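Local coordinates for protein cytochrome P450 (Bacillus megaterium, PDB 5L90) that binds haem b through a cysteine thiolate and, as a cytochrome P450, probably acts as a monooxygenase that inserts an oxygen atom from O2 into organic substrates, at the protoporphyrin IX containing Fe site. Coordinates in Å, arbitrary orientation; residue numbers count along the deposited sequence, not the author numbering.

The protoporphyrin IX containing Fe site. Residues 84-85, 92, 96, 239, 242-243, 246-247, 250, 283, 288-289, 292, 294, 317, 344-346, 350, 352-354, 358. With HEM (protoporphyrin IX containing Fe), chain B.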
loop_
_atom_site.group_PDB
_atom_site.type_symbol
_atom_site.label_atom_id
_atom_site.label_comp_id
_atom_site.label_asym_id
_atom_site.label_seq_id
_atom_site.Cartn_x
_atom_site.Cartn_y
_atom_site.Cartn_z
ATOM N N LEU A 84 -6.042 12.479 6.085
ATOM C CA LEU A 84 -6.660 11.474 6.947
ATOM C C LEU A 84 -5.679 10.655 7.793
ATOM O O LEU A 84 -5.923 10.373 8.982
ATOM C CB LEU A 84 -7.469 10.512 6.064
ATOM C CG LEU A 84 -8.380 9.577 6.771
ATOM C CD1 LEU A 84 -9.653 10.208 7.271
ATOM C CD2 LEU A 84 -8.630 8.555 5.765
ATOM N N ILE A 85 -4.562 10.261 7.188
ATOM C CA ILE A 85 -3.727 9.294 7.859
ATOM C C ILE A 85 -2.881 9.925 8.941
ATOM O O ILE A 85 -2.311 9.192 9.760
ATOM C CB ILE A 85 -2.875 8.606 6.778
ATOM C CG1 ILE A 85 -2.315 7.255 7.252
ATOM C CG2 ILE A 85 -1.793 9.523 6.336
ATOM C CD1 ILE A 85 -1.715 6.485 6.127
ATOM N N HIS A 92 -10.442 13.040 12.603
ATOM C CA HIS A 92 -10.307 11.850 11.778
ATOM C C HIS A 92 -11.648 11.191 11.498
ATOM O O HIS A 92 -11.883 10.713 10.381
ATOM C CB HIS A 92 -9.397 10.838 12.443
ATOM C CG HIS A 92 -9.285 9.573 11.662
ATOM N ND1 HIS A 92 -9.942 8.429 12.038
ATOM C CD2 HIS A 92 -8.597 9.269 10.534
ATOM C CE1 HIS A 92 -9.689 7.478 11.157
ATOM N NE2 HIS A 92 -8.870 7.962 10.237
ATOM N N ARG A 96 -13.096 10.756 7.967
ATOM C CA ARG A 96 -13.278 9.371 7.547
ATOM C C ARG A 96 -14.689 9.148 7.061
ATOM O O ARG A 96 -14.898 8.544 6.008
ATOM C CB ARG A 96 -12.939 8.407 8.682
ATOM C CG ARG A 96 -13.090 6.982 8.332
ATOM C CD ARG A 96 -11.877 6.517 7.606
ATOM N NE ARG A 96 -12.034 5.130 7.228
ATOM C CZ ARG A 96 -11.048 4.248 7.196
ATOM N NH1 ARG A 96 -9.804 4.557 7.550
ATOM N NH2 ARG A 96 -11.313 3.019 6.806
ATOM N N LEU A 239 -4.176 9.123 -1.759
ATOM C CA LEU A 239 -4.542 7.864 -2.420
ATOM C C LEU A 239 -3.441 7.440 -3.359
ATOM O O LEU A 239 -3.173 6.242 -3.529
ATOM C CB LEU A 239 -5.850 7.985 -3.212
ATOM C CG LEU A 239 -7.155 8.330 -2.474
ATOM C CD1 LEU A 239 -8.190 8.372 -3.528
ATOM C CD2 LEU A 239 -7.574 7.377 -1.378
ATOM N N ALA A 242 -0.670 6.120 -0.931
ATOM C CA ALA A 242 -1.015 4.989 -0.104
ATOM C C ALA A 242 -1.219 3.740 -0.945
ATOM O O ALA A 242 -0.784 2.648 -0.549
ATOM C CB ALA A 242 -2.275 5.281 0.700
ATOM N N GLY A 243 -1.801 3.906 -2.138
ATOM C CA GLY A 243 -2.298 2.819 -2.950
ATOM C C GLY A 243 -1.377 2.386 -4.091
ATOM O O GLY A 243 -1.483 1.260 -4.592
ATOM N N THR A 246 2.106 0.011 -2.814
ATOM C CA THR A 246 1.691 -1.098 -2.013
ATOM C C THR A 246 1.031 -2.137 -2.898
ATOM O O THR A 246 1.325 -3.331 -2.795
ATOM C CB THR A 246 0.705 -0.658 -0.942
ATOM O OG1 THR A 246 -0.254 0.195 -1.547
ATOM C CG2 THR A 246 1.373 0.046 0.257
ATOM N N THR A 247 0.078 -1.688 -3.737
ATOM C CA THR A 247 -0.603 -2.583 -4.655
ATOM C C THR A 247 0.369 -3.201 -5.649
ATOM O O THR A 247 0.341 -4.417 -5.904
ATOM C CB THR A 247 -1.711 -1.839 -5.354
ATOM O OG1 THR A 247 -2.624 -1.305 -4.375
ATOM C CG2 THR A 247 -2.456 -2.723 -6.295
ATOM N N LEU A 250 2.024 -6.063 -3.749
ATOM C CA LEU A 250 1.112 -7.144 -3.481
ATOM C C LEU A 250 1.019 -8.057 -4.687
ATOM O O LEU A 250 0.902 -9.280 -4.531
ATOM C CB LEU A 250 -0.272 -6.609 -3.110
ATOM C CG LEU A 250 -1.312 -7.734 -3.006
ATOM C CD1 LEU A 250 -0.859 -8.811 -1.997
ATOM C CD2 LEU A 250 -2.722 -7.298 -2.621
ATOM N N LEU A 283 -0.594 -11.183 1.522
ATOM C CA LEU A 283 -0.738 -10.144 2.525
ATOM C C LEU A 283 -0.152 -10.553 3.870
ATOM O O LEU A 283 0.441 -9.727 4.547
ATOM C CB LEU A 283 -2.209 -9.767 2.668
ATOM C CG LEU A 283 -2.743 -9.006 1.449
ATOM C CD1 LEU A 283 -4.238 -8.801 1.428
ATOM C CD2 LEU A 283 -2.067 -7.665 1.271
ATOM N N PRO A 288 3.146 -6.051 1.823
ATOM C CA PRO A 288 3.708 -4.825 1.247
ATOM C C PRO A 288 4.207 -3.829 2.287
ATOM O O PRO A 288 5.250 -3.258 2.088
ATOM C CB PRO A 288 2.515 -4.270 0.464
ATOM C CG PRO A 288 1.769 -5.545 0.037
ATOM C CD PRO A 288 1.855 -6.408 1.215
ATOM N N VAL A 289 3.487 -3.654 3.385
ATOM C CA VAL A 289 3.810 -2.755 4.487
ATOM C C VAL A 289 4.142 -3.579 5.734
ATOM O O VAL A 289 3.218 -4.016 6.439
ATOM C CB VAL A 289 2.630 -1.854 4.813
ATOM C CG1 VAL A 289 3.000 -0.819 5.939
ATOM C CG2 VAL A 289 2.119 -1.282 3.555
ATOM N N LEU A 292 4.506 0.391 10.857
ATOM C CA LEU A 292 3.812 1.669 10.922
ATOM C C LEU A 292 4.478 2.543 11.988
ATOM O O LEU A 292 5.314 2.076 12.747
ATOM C CB LEU A 292 2.330 1.505 11.269
ATOM C CG LEU A 292 1.405 0.856 10.261
ATOM C CD1 LEU A 292 0.028 0.877 10.784
ATOM C CD2 LEU A 292 1.418 1.618 8.994
ATOM N N ARG A 294 3.692 5.228 15.293
ATOM C CA ARG A 294 2.752 5.816 16.240
ATOM C C ARG A 294 3.570 6.613 17.245
ATOM O O ARG A 294 4.791 6.411 17.383
ATOM C CB ARG A 294 1.870 4.746 16.956
ATOM C CG ARG A 294 0.873 4.057 16.061
ATOM C CD ARG A 294 -0.191 5.026 15.645
ATOM N NE ARG A 294 -1.354 4.427 14.993
ATOM C CZ ARG A 294 -1.404 4.082 13.710
ATOM N NH1 ARG A 294 -0.345 4.242 12.914
ATOM N NH2 ARG A 294 -2.523 3.582 13.233
ATOM N N MET A 317 3.902 -5.137 11.668
ATOM C CA MET A 317 2.922 -6.154 11.252
ATOM C C MET A 317 3.587 -7.351 10.578
ATOM O O MET A 317 3.069 -8.474 10.658
ATOM C CB MET A 317 1.897 -5.567 10.308
ATOM C CG MET A 317 1.034 -4.503 10.918
ATOM S SD MET A 317 1.778 -2.856 10.642
ATOM C CE MET A 317 1.389 -2.648 8.930
ATOM N N ALA A 344 -2.308 -6.575 7.454
ATOM C CA ALA A 344 -1.559 -5.951 6.395
ATOM C C ALA A 344 -2.152 -4.605 6.032
ATOM O O ALA A 344 -1.438 -3.744 5.533
ATOM C CB ALA A 344 -1.514 -6.840 5.179
ATOM N N PHE A 345 -3.455 -4.439 6.242
ATOM C CA PHE A 345 -4.186 -3.202 6.051
ATOM C C PHE A 345 -4.361 -2.435 7.358
ATOM O O PHE A 345 -5.283 -1.637 7.493
ATOM C CB PHE A 345 -5.557 -3.503 5.418
ATOM C CG PHE A 345 -5.456 -4.064 4.002
ATOM C CD1 PHE A 345 -5.067 -3.268 2.933
ATOM C CD2 PHE A 345 -5.728 -5.386 3.757
ATOM C CE1 PHE A 345 -4.944 -3.767 1.707
ATOM C CE2 PHE A 345 -5.623 -5.883 2.523
ATOM C CZ PHE A 345 -5.218 -5.080 1.492
ATOM N N GLY A 346 -3.533 -2.681 8.335
ATOM C CA GLY A 346 -3.719 -2.028 9.609
ATOM C C GLY A 346 -4.835 -2.651 10.406
ATOM O O GLY A 346 -5.229 -3.779 10.182
ATOM N N HIS A 350 -7.883 3.600 11.512
ATOM C CA HIS A 350 -7.081 3.951 10.355
ATOM C C HIS A 350 -6.969 2.803 9.327
ATOM O O HIS A 350 -6.132 2.867 8.420
ATOM C CB HIS A 350 -5.709 4.369 10.866
ATOM C CG HIS A 350 -5.684 5.726 11.534
ATOM N ND1 HIS A 350 -5.878 6.913 10.842
ATOM C CD2 HIS A 350 -5.544 6.076 12.840
ATOM C CE1 HIS A 350 -5.810 7.924 11.687
ATOM N NE2 HIS A 350 -5.611 7.441 12.907
ATOM N N CYS A 352 -7.122 0.451 6.243
ATOM C CA CYS A 352 -6.984 0.901 4.864
ATOM C C CYS A 352 -8.315 0.981 4.158
ATOM O O CYS A 352 -8.974 -0.050 3.926
ATOM C CB CYS A 352 -6.075 -0.036 4.096
ATOM S SG CYS A 352 -5.979 0.386 2.404
ATOM N N LEU A 353 -8.707 2.197 3.763
ATOM C CA LEU A 353 -9.953 2.294 3.031
ATOM C C LEU A 353 -9.783 1.946 1.568
ATOM O O LEU A 353 -10.781 1.814 0.869
ATOM C CB LEU A 353 -10.608 3.661 3.209
ATOM C CG LEU A 353 -9.883 4.929 2.837
ATOM C CD1 LEU A 353 -9.960 5.161 1.404
ATOM C CD2 LEU A 353 -10.499 6.063 3.611
ATOM N N GLY A 354 -8.587 1.654 1.100
ATOM C CA GLY A 354 -8.452 1.039 -0.207
ATOM C C GLY A 354 -8.330 -0.482 -0.248
ATOM O O GLY A 354 -8.049 -1.045 -1.315
ATOM N N ALA A 358 -7.413 -2.601 -3.608
ATOM C CA ALA A 358 -6.149 -3.338 -3.771
ATOM C C ALA A 358 -6.405 -4.812 -4.034
ATOM O O ALA A 358 -5.748 -5.413 -4.890
ATOM C CB ALA A 358 -5.220 -3.179 -2.559
HETATM C CHA HEM B . -4.292 3.117 5.339
HETATM C CHB HEM B . -1.721 -0.683 3.736
HETATM C CHC HEM B . -3.633 -0.077 -0.689
HETATM C CHD HEM B . -5.492 4.171 0.748
HETATM C C1A HEM B . -3.481 2.013 5.315
HETATM C C2A HEM B . -2.915 1.362 6.473
HETATM C C3A HEM B . -2.182 0.349 5.996
HETATM C C4A HEM B . -2.310 0.283 4.559
HETATM C CMA HEM B . -1.338 -0.641 6.782
HETATM C CAA HEM B . -3.011 1.822 7.954
HETATM C CBA HEM B . -2.041 2.989 8.132
HETATM C CGA HEM B . -1.943 3.471 9.532
HETATM O O1A HEM B . -2.748 3.108 10.421
HETATM O O2A HEM B . -1.036 4.315 9.676
HETATM C C1B HEM B . -2.070 -0.925 2.402
HETATM C C2B HEM B . -1.729 -2.114 1.597
HETATM C C3B HEM B . -2.247 -1.908 0.373
HETATM C C4B HEM B . -2.948 -0.635 0.377
HETATM C CMB HEM B . -0.935 -3.360 2.146
HETATM C CAB HEM B . -2.242 -2.806 -0.878
HETATM C CBB HEM B . -1.909 -4.107 -0.905
HETATM C C1C HEM B . -4.338 1.108 -0.685
HETATM C C2C HEM B . -5.065 1.673 -1.813
HETATM C C3C HEM B . -5.592 2.847 -1.365
HETATM C C4C HEM B . -5.170 3.073 -0.024
HETATM C CMC HEM B . -5.200 0.886 -3.164
HETATM C CAC HEM B . -6.463 3.916 -2.048
HETATM C CBC HEM B . -6.644 3.898 -3.353
HETATM C C1D HEM B . -5.323 4.268 2.115
HETATM C C2D HEM B . -5.729 5.362 2.955
HETATM C C3D HEM B . -5.414 5.065 4.232
HETATM C C4D HEM B . -4.775 3.762 4.228
HETATM C CMD HEM B . -6.397 6.643 2.467
HETATM C CAD HEM B . -5.601 5.951 5.501
HETATM C CBD HEM B . -6.834 5.585 6.326
HETATM C CGD HEM B . -6.907 6.415 7.579
HETATM O O1D HEM B . -8.075 6.654 8.016
HETATM O O2D HEM B . -5.827 6.826 8.116
HETATM N NA HEM B . -3.115 1.327 4.193
HETATM N NB HEM B . -2.794 -0.055 1.610
HETATM N NC HEM B . -4.406 1.997 0.360
HETATM N ND HEM B . -4.753 3.299 2.930
HETATM FE FE HEM B . -3.995 1.450 2.309
#
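The haem pocket of this substrate-free P450 lies in the core of the fold, between helix 229-260, the family's long distal helix, and the cysteine loop leading into helix 355-372 on the proximal side. Protein hides 790 of the 815 Å² of HEM. Cys352 is the proximal ligand: with SG anti to its backbone N (chi1 175°), the sulfur reaches FE at 2.3 Å. Sulfur and the four porphyrin nitrogens give a near square-pyramidal iron; a weakly bound distal water could go unseen. Phe345, in the same loop, brings its CE1 corner to pyrrole carbon C3B at 3.5 Å. Ring C is sandwiched by two glycines, Gly243 CA over the distal face and Gly354 CA over the proximal one. Ala242 CB approaches the CHD meso carbon from the distal helix. Thr246, the distal-helix threonine typical of P450s, holds OG1 in the crowded position between backbone N and carbonyl carbon (chi1 46°), where it donates to a lone pair of Ala242 O at 2.7 Å; this fixes the hydroxyl above the macrocycle. The propionate oxygens lie nearly in the planes of the imidazole and guanidinium groups that donate to them. O1D takes two bonds, a nearly straight one from His92 NE2 (2.7 Å, 173° at H) and a more bent salt bridge from Arg96 NH1 (2.8 Å), whose chain folds at chi2. His350 ND1 grips the other oxygen, O2D, at 2.7 Å, its CE1 corner set over the rim of one His92 face, the two rings steeply inclined. Arg294 turns the guanidinium edge to the second propionate, NH2 bridging to O1A at 2.9 Å, while Leu292 CD1 packs on the same carboxylate. The two arginines probably offset the propionate charge. Helix 91-99, strand 294-296 and the cysteine loop thus converge on the propionate edge, while the vinyl-bearing edge points into apolar packing from Leu239, Leu250 and Ala358.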